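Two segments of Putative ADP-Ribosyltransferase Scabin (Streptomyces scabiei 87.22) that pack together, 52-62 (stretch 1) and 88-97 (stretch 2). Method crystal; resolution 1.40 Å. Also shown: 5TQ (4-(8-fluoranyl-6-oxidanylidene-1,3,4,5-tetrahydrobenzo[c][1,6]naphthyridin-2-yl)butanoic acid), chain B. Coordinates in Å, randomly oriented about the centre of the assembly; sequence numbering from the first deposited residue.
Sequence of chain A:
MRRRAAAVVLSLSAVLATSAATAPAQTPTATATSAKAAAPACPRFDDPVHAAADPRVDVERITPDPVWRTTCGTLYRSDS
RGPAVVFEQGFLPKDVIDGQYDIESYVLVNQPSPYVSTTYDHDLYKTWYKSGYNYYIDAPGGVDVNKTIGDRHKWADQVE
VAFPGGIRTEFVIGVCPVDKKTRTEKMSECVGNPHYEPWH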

# COMPACT_ATOMS: atom_id res chain seq x y z
N ALA A 52 -2.52 -7.40 7.56
CA ALA A 52 -3.75 -7.52 6.79
C ALA A 52 -4.97 -7.04 7.58
O ALA A 52 -5.17 -7.40 8.74
N ALA A 53 -5.80 -6.23 6.91
CA ALA A 53 -7.11 -5.88 7.45
C ALA A 53 -8.14 -6.98 7.26
O ALA A 53 -9.10 -7.05 8.03
N ASP A 54 -7.95 -7.86 6.26
CA ASP A 54 -8.82 -9.00 6.02
C ASP A 54 -7.93 -10.24 6.08
O ASP A 54 -7.29 -10.60 5.08
N PRO A 55 -7.84 -10.90 7.24
CA PRO A 55 -6.92 -12.04 7.36
C PRO A 55 -7.37 -13.28 6.61
O PRO A 55 -6.66 -14.29 6.63
N ARG A 56 -8.53 -13.25 5.95
CA ARG A 56 -8.93 -14.41 5.16
C ARG A 56 -8.09 -14.57 3.91
O ARG A 56 -8.25 -15.57 3.21
N VAL A 57 -7.20 -13.63 3.61
CA VAL A 57 -6.37 -13.76 2.43
C VAL A 57 -5.57 -15.05 2.52
O VAL A 57 -5.10 -15.45 3.59
N ASP A 58 -5.41 -15.71 1.38
CA ASP A 58 -4.74 -17.01 1.30
C ASP A 58 -3.39 -16.82 0.62
O ASP A 58 -3.30 -16.79 -0.61
N VAL A 59 -2.34 -16.73 1.43
CA VAL A 59 -0.99 -16.46 0.94
C VAL A 59 -0.53 -17.53 -0.04
O VAL A 59 0.27 -17.25 -0.94
N GLU A 60 -1.00 -18.76 0.12
CA GLU A 60 -0.53 -19.82 -0.75
C GLU A 60 -1.05 -19.67 -2.18
O GLU A 60 -0.52 -20.32 -3.08
N ARG A 61 -2.05 -18.83 -2.39
CA ARG A 61 -2.60 -18.61 -3.72
C ARG A 61 -1.92 -17.47 -4.47
O ARG A 61 -2.23 -17.25 -5.64
N ILE A 62 -1.00 -16.76 -3.83
CA ILE A 62 -0.29 -15.69 -4.52
C ILE A 62 0.57 -16.29 -5.61
O ILE A 62 1.30 -17.27 -5.38
N GLU A 88 -11.05 4.63 9.85
CA GLU A 88 -11.88 3.70 10.60
C GLU A 88 -11.64 2.25 10.17
O GLU A 88 -11.56 1.36 11.03
N GLN A 89 -11.55 1.99 8.87
CA GLN A 89 -11.53 0.62 8.34
C GLN A 89 -10.16 0.11 7.97
O GLN A 89 -10.01 -1.09 7.74
N GLY A 90 -9.18 0.99 7.84
CA GLY A 90 -7.96 0.63 7.13
C GLY A 90 -8.24 0.57 5.64
O GLY A 90 -9.26 1.08 5.16
N PHE A 91 -7.32 -0.05 4.90
CA PHE A 91 -7.51 -0.33 3.48
C PHE A 91 -7.92 -1.79 3.32
O PHE A 91 -7.11 -2.70 3.52
N LEU A 92 -9.18 -2.00 2.95
CA LEU A 92 -9.64 -3.36 2.73
C LEU A 92 -9.49 -3.71 1.26
O LEU A 92 -9.70 -2.86 0.39
N PRO A 93 -9.12 -4.95 0.95
CA PRO A 93 -9.06 -5.37 -0.46
C PRO A 93 -10.45 -5.65 -1.01
O PRO A 93 -11.41 -5.95 -0.29
N LYS A 94 -10.54 -5.57 -2.34
CA LYS A 94 -11.83 -5.72 -3.01
C LYS A 94 -12.37 -7.14 -2.91
O LYS A 94 -13.56 -7.33 -2.65
N ASP A 95 -11.53 -8.17 -3.10
CA ASP A 95 -12.04 -9.54 -3.05
C ASP A 95 -10.92 -10.52 -2.68
O ASP A 95 -10.17 -10.97 -3.55
N VAL A 96 -10.87 -10.89 -1.39
CA VAL A 96 -9.91 -11.90 -0.94
C VAL A 96 -10.34 -13.33 -1.25
O VAL A 96 -9.53 -14.25 -1.11
N ILE A 97 -11.58 -13.54 -1.66
CA ILE A 97 -12.08 -14.90 -1.87
C ILE A 97 -11.89 -15.29 -3.33
O ILE A 97 -11.25 -16.29 -3.64

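Val96, buried and in the m rotamer, points its CA-to-CB bond toward stretch 1 and gives up the most area to it (94 Å²). Its CG1 rests 4.0 Å from CB of Val57 (rotamer p), an apolar pairing of compact branched residues. Its CG2 meets a polar neighbour, 3.3 Å from OD2 of Asp54.

That carboxylate is well satisfied. With chi1 t, Asp54 accepts on OD1 from Arg56 NE (3.0 Å) and from the backbone N of Arg56 (3.2 Å), while OD2 takes Arg56 NH2 at 2.9 Å, completing a two-pronged salt bridge. A water donates to Asp54 OD2 (2.7 Å) and, weakly, to Pro93 O (3.3 Å), linking the stretches. Val96 CG2 and Ile97 CD1 lie over one face of the Arg56 guanidinium, where no N-H points, with Ile97 CD1 3.9 Å from Arg56 NH1.

Arg61 supplies the direct hydrogen bonds across the contact: its NH1 (2.9 Å) and NH2 (3.3 Å) both donate to Ile97 O, at the guanidinium edge. The long side chain lets this 3-10 residue reach the carbonyl. Ile97 N is satisfied locally by Asp95 OD1 at 2.9 Å.

Small Ala53 points toward stretch 2, its CB 3.6 Å from CD2 of Leu92 (chi1 m, chi2 t). Lys94, clear of stretch 1, places CE 3.2 Å from O21 of bound 5TQ.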

# COMPACT_ATOMS: atom_id res chain seq x y z
CB ALA A 52 -3.94 -8.98 6.38
CB ALA A 53 -7.62 -4.59 6.80
CB ASP A 54 -9.51 -8.90 4.66
CG ASP A 54 -10.61 -9.91 4.51
OD1 ASP A 54 -10.56 -10.96 5.19
OD2 ASP A 54 -11.53 -9.66 3.69
CB PRO A 55 -6.86 -12.28 8.87
CG PRO A 55 -8.19 -11.80 9.37
CD PRO A 55 -8.54 -10.62 8.50
CB ARG A 56 -10.40 -14.29 4.76
CG ARG A 56 -11.37 -14.22 5.93
CD ARG A 56 -12.78 -13.98 5.42
NE ARG A 56 -12.88 -12.72 4.70
CZ ARG A 56 -13.89 -12.39 3.90
NH1 ARG A 56 -14.90 -13.24 3.71
NH2 ARG A 56 -13.89 -11.22 3.28
CB VAL A 57 -5.46 -12.53 2.27
CG1 VAL A 57 -4.54 -12.35 3.49
CG2 VAL A 57 -4.66 -12.65 0.98
CB ASP A 58 -5.61 -18.00 0.53
CG ASP A 58 -4.96 -19.36 0.43
OD1 ASP A 58 -3.87 -19.55 1.02
OD2 ASP A 58 -5.55 -20.25 -0.23
CB VAL A 59 -0.03 -16.31 2.13
CG1 VAL A 59 1.43 -16.35 1.68
CG2 VAL A 59 -0.31 -15.02 2.88
CB GLU A 60 -0.92 -21.19 -0.17
CG GLU A 60 -0.13 -21.54 1.09
CD GLU A 60 -0.57 -22.85 1.72
OE1 GLU A 60 -1.40 -23.57 1.12
OE2 GLU A 60 -0.08 -23.17 2.83
CB ARG A 61 -4.10 -18.32 -3.63
CG ARG A 61 -4.92 -19.55 -3.27
CD ARG A 61 -6.37 -19.20 -3.03
NE ARG A 61 -7.01 -18.63 -4.22
CZ ARG A 61 -8.17 -17.98 -4.20
NH1 ARG A 61 -8.83 -17.83 -3.05
NH2 ARG A 61 -8.67 -17.48 -5.32
CB ILE A 62 0.56 -14.88 -3.54
CG1 ILE A 62 -0.31 -14.20 -2.49
CG2 ILE A 62 1.40 -13.85 -4.28
CD1 ILE A 62 0.48 -13.67 -1.31
CB GLU A 88 -13.34 4.09 10.43
CG GLU A 88 -14.30 3.30 11.28
CD GLU A 88 -15.46 4.13 11.78
OE1 GLU A 88 -15.20 5.16 12.45
OE2 GLU A 88 -16.62 3.78 11.50
CB GLN A 89 -12.30 0.54 7.02
CG GLN A 89 -13.72 0.84 7.07
CD GLN A 89 -14.34 0.74 5.68
OE1 GLN A 89 -13.67 0.49 4.67
NE2 GLN A 89 -15.62 0.93 5.63
CB PHE A 91 -6.24 -0.06 2.69
CG PHE A 91 -5.91 1.39 2.56
CD1 PHE A 91 -6.66 2.21 1.74
CD2 PHE A 91 -4.82 1.92 3.23
CE1 PHE A 91 -6.36 3.55 1.62
CE2 PHE A 91 -4.52 3.26 3.12
CZ PHE A 91 -5.28 4.07 2.32
CB LEU A 92 -11.11 -3.49 3.10
CG LEU A 92 -11.40 -3.45 4.61
CD1 LEU A 92 -12.89 -3.22 4.85
CD2 LEU A 92 -10.93 -4.75 5.28
CB PRO A 93 -8.24 -6.66 -0.40
CG PRO A 93 -8.58 -7.23 0.92
CD PRO A 93 -8.80 -6.07 1.86
CB LYS A 94 -11.72 -5.21 -4.45
CG LYS A 94 -11.71 -3.69 -4.52
CD LYS A 94 -11.68 -3.14 -5.93
CE LYS A 94 -11.81 -1.63 -5.88
NZ LYS A 94 -11.89 -0.99 -7.22
CB ASP A 95 -12.65 -9.93 -4.39
CG ASP A 95 -13.42 -11.25 -4.31
OD1 ASP A 95 -13.37 -11.92 -3.26
OD2 ASP A 95 -14.09 -11.62 -5.30
CB VAL A 96 -9.64 -11.88 0.58
CG1 VAL A 96 -8.81 -10.67 0.96
CG2 VAL A 96 -10.94 -11.91 1.38
CB ILE A 97 -13.55 -15.02 -1.45
CG1 ILE A 97 -13.75 -14.52 -0.01
CG2 ILE A 97 -14.03 -16.46 -1.59
CD1 ILE A 97 -12.93 -15.24 1.03
N12 5TQ B . -5.80 1.93 -8.10
C13 5TQ B . -6.27 2.93 -7.36
C15 5TQ B . -6.71 1.18 -9.02
C17 5TQ B . -8.40 -0.19 -7.70
C01 5TQ B . 0.06 2.56 -6.36
C02 5TQ B . 0.62 1.57 -7.16
C03 5TQ B . -0.17 0.82 -8.02
C04 5TQ B . -1.54 1.04 -8.07
C05 5TQ B . -2.13 2.05 -7.29
C06 5TQ B . -1.31 2.80 -6.42
C07 5TQ B . -1.91 3.85 -5.61
C08 5TQ B . -3.55 2.31 -7.32
C09 5TQ B . -4.04 3.35 -6.49
N10 5TQ B . -3.23 4.06 -5.66
C11 5TQ B . -4.48 1.64 -8.13
C14 5TQ B . -5.47 3.62 -6.51
C16 5TQ B . -8.16 1.02 -8.58
C18 5TQ B . -8.12 0.12 -6.25
O19 5TQ B . -1.19 4.55 -4.84
F20 5TQ B . 1.94 1.36 -7.11
O21 5TQ B . -8.94 -0.27 -5.37
O22 5TQ B . -7.09 0.75 -5.94
O HOH W 1 -12.14 -7.24 2.70